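Local coordinates for protein anaphase-promoting complex subunit cut9 (Schizosaccharomyces pombe, PDB 2XPI) that forms part of the anaphase-promoting complex, the E3 ubiquitin ligase that controls progression through mitosis and G1, as a TPR subunit that dimerises and binds hcn1, at residues P443-F446 / L447-H451; K142-L145 / Y146-S150; T554-A557 / L558-H562; E235-D238 / Q239-N243. All coordinates share one frame; numbering follows the deposited sequence.

All four contacts are local, between residues three to five apart, and three of them are turns of TPR helices. Interactions 1 and 3 are the buried ones: in both, apolar branches meet over regular backbone bonds, with a sulfur as the special partner in one and a phenol ring in the other. Interaction 4 is partly buried and mixes an aromatic CH-pi contact with a polar, partly exposed side near the dimer partner. Interaction 2 is the surface member, a loop between helices where an arginine meets a backbone carbonyl and a leucine methyl, with two carboxylates nearby but unpaired with it. None touches another: the centres of interactions 2 and 3 lie about 86 Å apart, those of 1 and 4 about 28 Å.

Interaction 1 of 4, residues P443-F446 / L447-H451; sequences PYLF and LGMQH
L445 and M449 meet one turn apart on helix 442-454, the first helix of TPR 11. The two side chains cross obliquely: methyl CD2 of L445 comes to 3.5 Å from the sulfur SD of M449, and M449 CG lies 3.3 Å from L445 O. The methionine's CG is anti to its carbonyl carbon (chi1 -64°), which runs the chain back toward the preceding turn before the bend at chi3 carries CE off. SD also lies at the edge of the F446 ring, near its plane, 4.3 Å from F446 CD1. L447 likewise turns back, its CD2 lying 3.2 Å from P443 O and near the edge of the Y444 ring, a looser contact 4.5 Å from Y444 CD1.

Beneath these groups the backbone is held by alpha-helical bonds: L447 N to P443 O, G448 N to Y444 O, M449 N to L445 O and Q450 N to F446 O. Further out, L445 and M449 both rest on L476 and E480 of helix 475-487, L447 on Y430 and T431 of helix 423-435, and the F446 ring meets H415 edge-to-face. A chain of another protein, probably hcn1, which binds TPR 8 and 10-13, packs on P443, F446 and M449. Of the four backbone bonds, the one below the leucine-methionine pair has its donor in the carbonyl plane: M449 N lies 3.0 Å from L445 O.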
# COMPACT_ATOMS: atom_id res chain seq x y z
N PRO A 443 31.25 15.79 -14.66
CA PRO A 443 32.01 15.18 -13.56
C PRO A 443 33.54 15.23 -13.68
O PRO A 443 34.17 15.49 -12.67
CB PRO A 443 31.51 13.74 -13.55
CG PRO A 443 30.06 13.89 -13.97
CD PRO A 443 30.14 14.93 -15.09
N TYR A 444 34.12 15.01 -14.85
CA TYR A 444 35.58 15.15 -15.03
C TYR A 444 36.03 16.60 -14.93
O TYR A 444 37.15 16.89 -14.50
CB TYR A 444 36.02 14.65 -16.40
CG TYR A 444 35.91 13.16 -16.56
CD1 TYR A 444 35.84 12.34 -15.46
CD2 TYR A 444 35.88 12.59 -17.81
CE1 TYR A 444 35.73 11.00 -15.61
CE2 TYR A 444 35.78 11.25 -17.97
CZ TYR A 444 35.71 10.45 -16.87
OH TYR A 444 35.59 9.09 -17.03
N LEU A 445 35.16 17.50 -15.37
CA LEU A 445 35.37 18.92 -15.18
C LEU A 445 35.60 19.19 -13.70
O LEU A 445 36.61 19.79 -13.30
CB LEU A 445 34.15 19.69 -15.64
CG LEU A 445 34.49 21.02 -16.30
CD1 LEU A 445 33.24 21.74 -16.78
CD2 LEU A 445 35.29 21.85 -15.32
N PHE A 446 34.65 18.75 -12.88
CA PHE A 446 34.69 19.04 -11.47
C PHE A 446 35.88 18.34 -10.79
O PHE A 446 36.55 18.93 -9.93
CB PHE A 446 33.37 18.66 -10.81
CG PHE A 446 32.17 19.36 -11.39
CD1 PHE A 446 32.27 20.63 -11.91
CD2 PHE A 446 30.92 18.75 -11.39
CE1 PHE A 446 31.15 21.29 -12.43
CE2 PHE A 446 29.79 19.40 -11.92
CZ PHE A 446 29.91 20.66 -12.44
N LEU A 447 36.12 17.09 -11.15
CA LEU A 447 37.29 16.39 -10.64
C LEU A 447 38.57 17.17 -10.98
O LEU A 447 39.47 17.27 -10.17
CB LEU A 447 37.37 14.97 -11.22
CG LEU A 447 36.91 13.72 -10.46
CD1 LEU A 447 36.71 13.99 -8.98
CD2 LEU A 447 35.64 13.14 -11.08
N GLY A 448 38.64 17.73 -12.19
CA GLY A 448 39.79 18.53 -12.59
C GLY A 448 39.98 19.76 -11.71
O GLY A 448 41.09 20.03 -11.24
N MET A 449 38.90 20.51 -11.49
CA MET A 449 38.92 21.74 -10.72
C MET A 449 39.30 21.51 -9.28
O MET A 449 39.98 22.33 -8.65
CB MET A 449 37.56 22.41 -10.76
CG MET A 449 37.15 22.86 -12.17
SD MET A 449 35.45 23.44 -12.16
CE MET A 449 35.63 24.69 -10.89
N GLN A 450 38.86 20.38 -8.75
CA GLN A 450 39.13 20.04 -7.37
C GLN A 450 40.59 19.59 -7.23
O GLN A 450 41.22 19.87 -6.21
CB GLN A 450 38.16 18.95 -6.91
CG GLN A 450 37.90 18.97 -5.43
CD GLN A 450 37.35 20.30 -4.99
OE1 GLN A 450 37.72 20.82 -3.94
NE2 GLN A 450 36.48 20.87 -5.79
N HIS A 451 41.12 18.90 -8.24
CA HIS A 451 42.52 18.49 -8.22
C HIS A 451 43.49 19.65 -8.46
O HIS A 451 44.63 19.63 -8.00
CB HIS A 451 42.79 17.33 -9.18
CG HIS A 451 42.43 15.99 -8.61
ND1 HIS A 451 43.10 15.42 -7.56
CD2 HIS A 451 41.45 15.12 -8.95
CE1 HIS A 451 42.56 14.25 -7.26
NE2 HIS A 451 41.55 14.05 -8.10

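Interaction 2 of 4, residues K142-L145 / Y146-S150; sequences KEDL and YNRSS
R148 folds back along the loop between helices 133-142 and 150-162, which joins TPR 2 to TPR 3, and brings its guanidinium to E143 and L145. A bend at chi3 (49°) turns the end of the arginine toward the start of the loop. There NH1 makes a weak bond to E143 O (3.3 Å), the acceptor lying in the guanidinium plane, while L145 CD1 sits over one face toward its rim, 4.0 Å from NH1. The D144 carboxylate plane is 27° from that of the guanidinium, but D144 OD1 is 4.2 Å from R148 NH1, too far for a salt bridge; E143 O and D144 OD1 are modelled too close together, so the places of both are less sure.

The ring of Y146 covers the backbone of D144 with one face, CE2 being 3.8 Å from D144 CA; chi1 of 52° sets CG between the tyrosine's own backbone N and carbonyl carbon, bringing the ring back over D144. R148 N bonds to L145 O, an i to i+3 backbone bond that closes a turn, and S149 OG weakly caps C152 N of helix 150-162. The arginine is thus only lightly held, and with the E143 and D144 carboxylates near but not paired with it, any attraction is probably long-range and weak.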
# COMPACT_ATOMS: atom_id res chain seq x y z
N LYS A 142 0.12 -24.12 -4.47
CA LYS A 142 -0.67 -25.28 -4.08
C LYS A 142 -0.65 -26.43 -5.09
O LYS A 142 -0.20 -27.54 -4.78
CB LYS A 142 -2.12 -24.87 -3.79
N GLU A 143 -1.12 -26.16 -6.31
CA GLU A 143 -1.36 -27.23 -7.28
C GLU A 143 -0.19 -27.42 -8.24
O GLU A 143 -0.32 -28.10 -9.26
CB GLU A 143 -2.62 -26.91 -8.09
CG GLU A 143 -3.26 -28.10 -8.74
CD GLU A 143 -4.28 -28.76 -7.84
OE1 GLU A 143 -4.82 -28.05 -6.95
OE2 GLU A 143 -4.55 -29.97 -8.01
N ASP A 144 0.95 -26.83 -7.90
CA ASP A 144 2.08 -26.70 -8.82
C ASP A 144 1.66 -25.98 -10.13
O ASP A 144 2.16 -26.26 -11.22
CB ASP A 144 2.82 -28.05 -9.01
CG ASP A 144 2.48 -28.75 -10.31
OD1 ASP A 144 1.28 -28.88 -10.64
OD2 ASP A 144 3.43 -29.18 -11.01
N LEU A 145 0.74 -25.03 -9.97
CA LEU A 145 0.31 -24.12 -11.03
C LEU A 145 1.47 -23.55 -11.83
O LEU A 145 1.44 -23.56 -13.06
CB LEU A 145 -0.48 -22.94 -10.45
CG LEU A 145 -2.01 -22.98 -10.48
CD1 LEU A 145 -2.50 -23.53 -11.81
CD2 LEU A 145 -2.55 -23.77 -9.31
N TYR A 146 2.47 -23.02 -11.13
CA TYR A 146 3.60 -22.34 -11.78
C TYR A 146 4.24 -23.20 -12.86
O TYR A 146 4.92 -22.69 -13.75
CB TYR A 146 4.64 -21.90 -10.75
CG TYR A 146 5.08 -23.02 -9.85
CD1 TYR A 146 6.15 -23.84 -10.19
CD2 TYR A 146 4.41 -23.27 -8.66
CE1 TYR A 146 6.54 -24.87 -9.37
CE2 TYR A 146 4.80 -24.30 -7.83
CZ TYR A 146 5.86 -25.10 -8.19
OH TYR A 146 6.25 -26.13 -7.36
N ASN A 147 4.01 -24.51 -12.78
CA ASN A 147 4.55 -25.43 -13.77
C ASN A 147 3.66 -25.59 -15.00
O ASN A 147 4.09 -26.10 -16.03
CB ASN A 147 4.80 -26.80 -13.13
CG ASN A 147 6.26 -27.04 -12.85
OD1 ASN A 147 7.02 -26.10 -12.57
ND2 ASN A 147 6.67 -28.29 -12.94
N ARG A 148 2.42 -25.15 -14.89
CA ARG A 148 1.45 -25.42 -15.93
C ARG A 148 1.01 -24.13 -16.61
O ARG A 148 0.20 -24.14 -17.53
CB ARG A 148 0.24 -26.15 -15.33
CG ARG A 148 0.62 -27.45 -14.62
CD ARG A 148 -0.32 -27.77 -13.48
NE ARG A 148 -1.71 -27.67 -13.89
CZ ARG A 148 -2.73 -27.56 -13.04
NH1 ARG A 148 -2.49 -27.52 -11.74
NH2 ARG A 148 -3.98 -27.47 -13.50
N SER A 149 1.56 -23.01 -16.17
CA SER A 149 1.15 -21.71 -16.68
C SER A 149 2.33 -20.74 -16.56
O SER A 149 2.95 -20.66 -15.51
CB SER A 149 -0.06 -21.22 -15.87
OG SER A 149 -0.51 -19.94 -16.27
N SER A 150 2.65 -20.03 -17.63
CA SER A 150 3.73 -19.03 -17.56
C SER A 150 3.28 -17.78 -16.80
O SER A 150 4.09 -17.14 -16.11
CB SER A 150 4.21 -18.62 -18.96
OG SER A 150 4.51 -19.76 -19.73

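Interaction 3 of 4, residues T554-A557 / L558-H562; sequences TAIA and LVYLH
I556 sets its CG2 methyl beside the CD2-CE2 side of the ring of Y560, one turn on along helix 550-562, with I556 CG2 3.4 Å from Y560 CE2. The two side chains run side by side and point the same way. CG2 stands anti to the isoleucine's backbone N, which sets it beside CD2 and CE2, while CG1 is anti to the carbonyl carbon (chi1 -69°). Y560 CD2 also lies 3.2 Å from I556 O, of the preceding turn. On another side of the helix L558 CB is 3.4 Å from A555 O, and V559 CG2 lies 3.6 Å from that same oxygen.

Four i to i+4 backbone bonds hold the turns together. Two are nearly straight at the hydrogen: L558 N to T554 O (176°) and L561 N to A557 O (168°). This is the first helix of TPR 14, and its faces are shared out: I556, V559 and Y560 touch helix 532-545, A557 meets L573 of helix 566-579, and A555 and L558 reach H524 and R527 of helix 516-528. A chain of another protein packs on T554, A555 and L558. T554 OG1 is hydrogen-bonded to S576 OG and to A550 O, so its hydroxyl is satisfied away from the I556-Y560 contact. Side-chain contact here is therefore dispersive, and polar cohesion comes from the backbone.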
# COMPACT_ATOMS: atom_id res chain seq x y z
N THR A 554 44.27 44.71 -6.22
CA THR A 554 45.69 44.49 -5.99
C THR A 554 46.35 44.14 -7.32
O THR A 554 47.42 44.66 -7.65
CB THR A 554 45.89 43.36 -4.95
OG1 THR A 554 45.30 43.74 -3.70
CG2 THR A 554 47.38 43.06 -4.75
N ALA A 555 45.71 43.28 -8.10
CA ALA A 555 46.23 42.88 -9.41
C ALA A 555 46.46 44.10 -10.29
O ALA A 555 47.50 44.23 -10.90
CB ALA A 555 45.28 41.92 -10.10
N ILE A 556 45.45 44.97 -10.34
CA ILE A 556 45.48 46.19 -11.14
C ILE A 556 46.63 47.12 -10.73
O ILE A 556 47.31 47.71 -11.58
CB ILE A 556 44.11 46.92 -11.06
CG1 ILE A 556 43.04 46.10 -11.78
CG2 ILE A 556 44.15 48.27 -11.68
CD1 ILE A 556 41.68 46.70 -11.68
N ALA A 557 46.84 47.24 -9.42
CA ALA A 557 47.95 48.02 -8.90
C ALA A 557 49.29 47.39 -9.32
O ALA A 557 50.18 48.06 -9.85
CB ALA A 557 47.85 48.13 -7.38
N LEU A 558 49.42 46.09 -9.11
CA LEU A 558 50.62 45.43 -9.56
C LEU A 558 50.91 45.83 -11.01
O LEU A 558 52.06 46.13 -11.36
CB LEU A 558 50.52 43.91 -9.42
CG LEU A 558 51.79 43.20 -9.90
CD1 LEU A 558 53.06 43.89 -9.36
CD2 LEU A 558 51.75 41.73 -9.50
N VAL A 559 49.89 45.84 -11.85
CA VAL A 559 50.12 46.21 -13.23
C VAL A 559 50.53 47.69 -13.34
O VAL A 559 51.48 48.02 -14.07
CB VAL A 559 48.89 45.92 -14.11
CG1 VAL A 559 49.04 46.56 -15.47
CG2 VAL A 559 48.72 44.43 -14.26
N TYR A 560 49.86 48.56 -12.60
CA TYR A 560 50.12 49.99 -12.71
C TYR A 560 51.55 50.36 -12.37
O TYR A 560 52.19 51.14 -13.08
CB TYR A 560 49.12 50.84 -11.89
CG TYR A 560 47.90 51.14 -12.71
CD1 TYR A 560 48.02 51.77 -13.94
CD2 TYR A 560 46.63 50.78 -12.29
CE1 TYR A 560 46.93 52.04 -14.72
CE2 TYR A 560 45.52 51.05 -13.06
CZ TYR A 560 45.68 51.68 -14.29
OH TYR A 560 44.60 51.97 -15.09
N LEU A 561 52.08 49.79 -11.29
CA LEU A 561 53.45 50.11 -10.98
C LEU A 561 54.44 49.36 -11.87
O LEU A 561 55.63 49.63 -11.83
CB LEU A 561 53.76 50.02 -9.47
CG LEU A 561 53.82 48.73 -8.70
CD1 LEU A 561 53.02 48.88 -7.40
CD2 LEU A 561 53.28 47.63 -9.55
N HIS A 562 53.94 48.45 -12.70
CA HIS A 562 54.76 47.90 -13.77
C HIS A 562 54.80 48.88 -14.92
O HIS A 562 55.83 49.05 -15.58
CB HIS A 562 54.20 46.57 -14.28
CG HIS A 562 54.76 45.38 -13.56
ND1 HIS A 562 53.96 44.40 -13.01
CD2 HIS A 562 56.03 45.03 -13.28
CE1 HIS A 562 54.72 43.50 -12.43
NE2 HIS A 562 55.99 43.86 -12.58

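Interaction 4 of 4, residues E235-D238 / Q239-N243; sequences EAFD and QLVSN
F237 and V241 form the tight part of this turn of helix 234-242 in TPR 5: the valine methyl CG2 stands over one face of the phenyl ring, toward its rim, in a CH-pi contact 4.2 Å from the ring centroid. The ring is presented by a first torsion that puts CG anti to the backbone N (chi1 -170°), swinging it forward along the helix to meet the next turn. The nearest ring atom is F237 CE1, 4.0 Å from V241 CG2. Stacked with Y275 and touching L227 and V255, the phenyl group is buried among other helices. L240 adds to this side, packing on Y223 and L254.

The opposite character appears at D238, Q239 and S242, all partly exposed. S242 OG gives a weak hydrogen bond to D238 OD2 at 3.4 Å. D238 OD1 lies 3.9 Å from Q239 NE2, with carboxylate and amide planes 82° apart, too far for a bond. Q239 bends at chi2 and lays CG near E235 O, its side chain packing on Y204 and Q208 of helix 198-212. Backbone bonds link E235 O, A236 O, F237 O and D238 O to the amides four residues on, L240 N to A236 O being nearly straight (171°). E235 OE2 accepts a bond from C102 N of the second subunit, and K101 of that subunit packs on E235 and D238, in keeping with TPR 1-7 mediating homodimerization. On one flank the contact is thus apolar and aromatic; on the other it rests on a weak serine-carboxylate bond, beside K101 of the second subunit.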
# COMPACT_ATOMS: atom_id res chain seq x y z
N GLU A 235 10.09 -1.49 -18.31
CA GLU A 235 10.47 -1.50 -16.89
C GLU A 235 11.94 -1.86 -16.79
O GLU A 235 12.63 -1.38 -15.89
CB GLU A 235 9.69 -2.52 -16.02
CG GLU A 235 8.24 -2.23 -15.70
CD GLU A 235 7.97 -1.08 -14.74
OE1 GLU A 235 8.54 -0.99 -13.63
OE2 GLU A 235 7.11 -0.27 -15.08
N ALA A 236 12.40 -2.74 -17.68
CA ALA A 236 13.81 -3.12 -17.77
C ALA A 236 14.70 -1.94 -18.21
O ALA A 236 15.68 -1.62 -17.54
CB ALA A 236 13.97 -4.27 -18.74
N PHE A 237 14.37 -1.33 -19.33
CA PHE A 237 15.03 -0.13 -19.85
C PHE A 237 15.12 0.92 -18.76
O PHE A 237 16.17 1.50 -18.51
CB PHE A 237 14.20 0.42 -21.01
CG PHE A 237 14.87 1.50 -21.79
CD1 PHE A 237 16.13 1.29 -22.34
CD2 PHE A 237 14.26 2.72 -21.98
CE1 PHE A 237 16.77 2.30 -23.06
CE2 PHE A 237 14.88 3.72 -22.71
CZ PHE A 237 16.14 3.51 -23.24
N ASP A 238 14.00 1.17 -18.11
CA ASP A 238 13.98 2.16 -17.06
C ASP A 238 14.92 1.76 -15.91
O ASP A 238 15.54 2.63 -15.31
CB ASP A 238 12.56 2.40 -16.56
CG ASP A 238 12.53 3.32 -15.37
OD1 ASP A 238 12.08 2.87 -14.28
OD2 ASP A 238 12.98 4.47 -15.50
N GLN A 239 15.03 0.47 -15.60
CA GLN A 239 15.99 0.04 -14.59
C GLN A 239 17.43 0.24 -15.07
O GLN A 239 18.22 0.85 -14.38
CB GLN A 239 15.77 -1.42 -14.18
CG GLN A 239 14.60 -1.66 -13.23
CD GLN A 239 14.59 -0.71 -12.03
OE1 GLN A 239 15.48 -0.75 -11.17
NE2 GLN A 239 13.57 0.13 -11.96
N LEU A 240 17.76 -0.26 -16.25
CA LEU A 240 19.09 -0.06 -16.81
C LEU A 240 19.48 1.40 -16.75
O LEU A 240 20.48 1.75 -16.14
CB LEU A 240 19.17 -0.56 -18.24
CG LEU A 240 19.19 -2.08 -18.36
CD1 LEU A 240 18.81 -2.51 -19.75
CD2 LEU A 240 20.56 -2.64 -17.97
N VAL A 241 18.69 2.26 -17.38
CA VAL A 241 18.96 3.69 -17.40
C VAL A 241 18.96 4.37 -16.02
O VAL A 241 19.84 5.17 -15.74
CB VAL A 241 17.96 4.39 -18.31
CG1 VAL A 241 18.01 5.88 -18.08
CG2 VAL A 241 18.24 4.03 -19.77
N SER A 242 18.00 4.05 -15.17
CA SER A 242 17.92 4.66 -13.83
C SER A 242 18.95 4.18 -12.82
O SER A 242 19.29 4.91 -11.91
CB SER A 242 16.54 4.44 -13.21
OG SER A 242 15.67 5.46 -13.63
N ASN A 243 19.40 2.94 -12.96
CA ASN A 243 20.42 2.38 -12.08
C ASN A 243 21.79 2.55 -12.72
O ASN A 243 22.80 2.06 -12.20
CB ASN A 243 20.15 0.90 -11.80
CG ASN A 243 19.11 0.70 -10.72
OD1 ASN A 243 18.95 1.53 -9.82
ND2 ASN A 243 18.38 -0.42 -10.79